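Side-chain contacts in MdcE (Pseudomonas aeruginosa, PDB 5VIP), which is the gamma subunit of a biotin-independent malonate decarboxylase and probably has transferase activity: residues 37-40 and 41-44; 234-237 and 238-241. All coordinates share one frame; numbering follows the deposited sequence.

Contact 1: residues 37-40 and 41-44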
loop_
_atom_site.group_PDB
_atom_site.type_symbol
_atom_site.label_atom_id
_atom_site.label_comp_id
_atom_site.label_asym_id
_atom_site.label_seq_id
_atom_site.Cartn_x
_atom_site.Cartn_y
_atom_site.Cartn_z
ATOM N N ALA A 37 25.358 0.093 12.506
ATOM C CA ALA A 37 25.110 -1.346 12.504
ATOM C C ALA A 37 23.671 -1.679 12.871
ATOM O O ALA A 37 23.080 -1.022 13.727
ATOM C CB ALA A 37 26.063 -2.047 13.462
ATOM N N PRO A 38 23.110 -2.718 12.229
ATOM C CA PRO A 38 21.750 -3.174 12.542
ATOM C C PRO A 38 21.626 -3.681 13.978
ATOM O O PRO A 38 22.639 -4.016 14.595
ATOM C CB PRO A 38 21.516 -4.309 11.534
ATOM C CG PRO A 38 22.881 -4.777 11.157
ATOM C CD PRO A 38 23.752 -3.554 11.198
ATOM N N ARG A 39 20.401 -3.705 14.500
ATOM C CA ARG A 39 20.130 -4.277 15.812
ATOM C C ARG A 39 20.193 -5.797 15.721
ATOM O O ARG A 39 19.882 -6.366 14.670
ATOM C CB ARG A 39 18.757 -3.840 16.334
ATOM C CG ARG A 39 18.548 -2.339 16.437
ATOM C CD ARG A 39 17.220 -2.032 17.114
ATOM N NE ARG A 39 16.104 -2.685 16.432
ATOM C CZ ARG A 39 14.870 -2.793 16.925
ATOM N NH1 ARG A 39 13.929 -3.404 16.219
ATOM N NH2 ARG A 39 14.572 -2.294 18.116
ATOM N N PRO A 40 20.600 -6.456 16.822
ATOM C CA PRO A 40 20.715 -7.915 16.917
ATOM C C PRO A 40 19.545 -8.685 16.314
ATOM O O PRO A 40 19.765 -9.607 15.531
ATOM C CB PRO A 40 20.794 -8.147 18.426
ATOM C CG PRO A 40 21.566 -6.965 18.906
ATOM C CD PRO A 40 21.108 -5.799 18.042
ATOM N N GLY A 41 18.320 -8.307 16.654
ATOM C CA GLY A 41 17.160 -9.047 16.185
ATOM C C GLY A 41 16.660 -8.729 14.782
ATOM O O GLY A 41 15.799 -9.436 14.258
ATOM N N ASP A 42 17.193 -7.675 14.165
ATOM C CA ASP A 42 16.692 -7.220 12.866
ATOM C C ASP A 42 17.408 -7.867 11.685
ATOM O O ASP A 42 18.561 -8.259 11.801
ATOM C CB ASP A 42 16.826 -5.696 12.748
ATOM C CG ASP A 42 15.878 -4.945 13.674
ATOM O OD1 ASP A 42 14.891 -5.548 14.148
ATOM O OD2 ASP A 42 16.112 -3.741 13.907
ATOM N N PRO A 43 16.714 -7.980 10.539
ATOM C CA PRO A 43 17.407 -8.253 9.275
ATOM C C PRO A 43 18.495 -7.201 9.015
ATOM O O PRO A 43 18.316 -6.038 9.387
ATOM C CB PRO A 43 16.291 -8.154 8.227
ATOM C CG PRO A 43 15.030 -8.408 8.984
ATOM C CD PRO A 43 15.251 -7.906 10.376
ATOM N N ALA A 44 19.589 -7.598 8.371
ATOM C CA ALA A 44 20.705 -6.691 8.100
ATOM C C ALA A 44 20.341 -5.599 7.096
ATOM O O ALA A 44 21.063 -4.608 6.952
ATOM C CB ALA A 44 21.906 -7.476 7.599
HETATM O O HOH W 1 18.484 -2.640 12.811
#
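A type I beta turn from Arg-39 to Asp-42, in the loop between helix 24-33 and strand 46-53, is closed twice: by backbone, and by a salt bridge between its first and last side chains. The backbone closure runs from Asp-42 N to Arg-39 O at 3.0 Å. Pro-40 suits the second position, because its ring holds phi in the region near -60° that a type I turn calls for there; here it is -44°. Gly-41 takes the third position, on the outside of the turn. Across the mouth of the turn, the Arg-39 guanidinium grips the Asp-42 carboxylate side-on with NE and NH1. The NE bond to OD2 is short, 2.7 Å, and nearly straight; OD2 sits in the guanidinium plane, yet NE meets it from above the carboxylate plane, since the two flat groups are turned 45° apart. NH1 bonds the syn lone pair of OD1 at 3.1 Å, and makes a weak second bond to OD2. The bend at chi3 of Arg-39 (-55°) folds the otherwise extended chain so that this edge faces the aspartate. NH2 forms a salt bridge to Glu-93, which ties the turn to helix 81-97; the two acids probably stabilise the arginine's positive charge. The side chains of Arg-39 and Asp-42 also touch Val-48 of strand 46-53, while Pro-38 lays CG against Ala-44 CA at 4.2 Å. A water completes the link, accepting from Arg-39 N and donating to Asp-42 OD2, each at 2.8 Å.

Contact 2: residues 234-237 and 238-241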
loop_
_atom_site.group_PDB
_atom_site.type_symbol
_atom_site.label_atom_id
_atom_site.label_comp_id
_atom_site.label_asym_id
_atom_site.label_seq_id
_atom_site.Cartn_x
_atom_site.Cartn_y
_atom_site.Cartn_z
ATOM N N VAL A 234 26.542 12.437 1.483
ATOM C CA VAL A 234 26.875 12.455 2.908
ATOM C C VAL A 234 26.633 13.856 3.425
ATOM O O VAL A 234 27.382 14.781 3.089
ATOM C CB VAL A 234 28.339 12.067 3.205
ATOM C CG1 VAL A 234 28.431 11.447 4.592
ATOM C CG2 VAL A 234 28.888 11.112 2.156
ATOM N N PRO A 235 25.587 14.024 4.244
ATOM C CA PRO A 235 25.202 15.368 4.673
ATOM C C PRO A 235 26.327 16.114 5.372
ATOM O O PRO A 235 27.105 15.527 6.128
ATOM C CB PRO A 235 24.048 15.112 5.644
ATOM C CG PRO A 235 24.251 13.719 6.103
ATOM C CD PRO A 235 24.790 12.987 4.920
ATOM N N SER A 236 26.407 17.406 5.094
ATOM C CA SER A 236 27.297 18.300 5.812
ATOM C C SER A 236 26.692 18.559 7.184
ATOM O O SER A 236 25.548 18.174 7.441
ATOM C CB SER A 236 27.475 19.605 5.045
ATOM O OG SER A 236 26.303 20.398 5.146
ATOM N N THR A 237 27.447 19.210 8.062
ATOM C CA THR A 237 26.939 19.552 9.385
ATOM C C THR A 237 25.733 20.470 9.260
ATOM O O THR A 237 24.751 20.311 9.982
ATOM C CB THR A 237 28.021 20.240 10.252
ATOM O OG1 THR A 237 29.187 19.414 10.297
ATOM C CG2 THR A 237 27.513 20.463 11.676
ATOM N N ALA A 238 25.815 21.424 8.333
ATOM C CA ALA A 238 24.727 22.370 8.093
ATOM C C ALA A 238 23.490 21.658 7.538
ATOM O O ALA A 238 22.357 22.017 7.856
ATOM C CB ALA A 238 25.175 23.466 7.135
ATOM N N ASP A 239 23.723 20.666 6.688
ATOM C CA ASP A 239 22.639 19.855 6.144
ATOM C C ASP A 239 21.894 19.138 7.268
ATOM O O ASP A 239 20.655 19.172 7.347
ATOM C CB ASP A 239 23.185 18.839 5.147
ATOM C CG ASP A 239 23.538 19.457 3.811
ATOM O OD1 ASP A 239 23.019 20.550 3.494
ATOM O OD2 ASP A 239 24.315 18.829 3.062
ATOM N N LEU A 240 22.667 18.495 8.140
ATOM C CA LEU A 240 22.126 17.747 9.263
ATOM C C LEU A 240 21.289 18.674 10.139
ATOM O O LEU A 240 20.198 18.313 10.585
ATOM C CB LEU A 240 23.264 17.097 10.060
ATOM C CG LEU A 240 22.975 15.926 10.990
ATOM C CD1 LEU A 240 22.177 14.847 10.262
ATOM C CD2 LEU A 240 24.288 15.347 11.530
ATOM N N VAL A 241 21.793 19.888 10.347
ATOM C CA VAL A 241 21.085 20.903 11.118
ATOM C C VAL A 241 19.781 21.331 10.439
ATOM O O VAL A 241 18.751 21.474 11.095
ATOM C CB VAL A 241 21.980 22.153 11.345
ATOM C CG1 VAL A 241 21.171 23.305 11.926
ATOM C CG2 VAL A 241 23.148 21.797 12.249
#
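Ser-236 and Asp-239 form a capping box at the start of helix 237-254, each side chain bonding the other's backbone NH. Ser-236, the N-cap, accepts from Asp-239 N through OG at 3.0 Å; with chi1 at 74°, OG lies between its own N and carbonyl carbon, close enough to the backbone to reach an NH of the first turn. In return the aspartate carboxylate is short enough to fold back, and OD2 takes Ser-236 N at 3.2 Å, along an almost straight N-H (168°) arriving on the anti side, tilted out of the carboxylate plane. The negative charge probably gains from the helix N terminus. The compact part centres on the buried Asp-239: Pro-235 CB lies 3.9 Å from Asp-239 CB, and the carboxylate also receives Glu-230 N, Thr-231 N and a salt bridge from Arg-242. On the solvent side Thr-237 and Val-241 are exposed and linked mainly by the helical bond from Val-241 N to Thr-237 O. The one close side-chain approach there is Val-241 CG2 to Thr-237 O, 3.1 Å. Pro-235 and Leu-240 pack on Ala-31 of helix 24-33, with Trp-28 also against the proline and Leu-32 against the leucine, while the loop after strand 225-227 supplies the carboxylate's backbone donors.

From the N terminus, helix 24-33 leads first into contact 1, whose turn reverses the chain on its way to strand 46-53, within this chain an outermost strand of the six-stranded mixed sheet. The chain then passes through the remaining strands and the helices between them, reaching strand 225-227 at the sheet's other edge within this chain before contact 2 opens the helix 237-254. The two are in series, neither nesting nor crossing, and do not touch: their centres are 25 Å apart. Contact 1 ties its loop to strand 46-53 and helix 81-97, whereas contact 2 fixes a loop-to-helix junction. Helix 24-33 relates them, preceding contact 1 in sequence and packing against contact 2 in space.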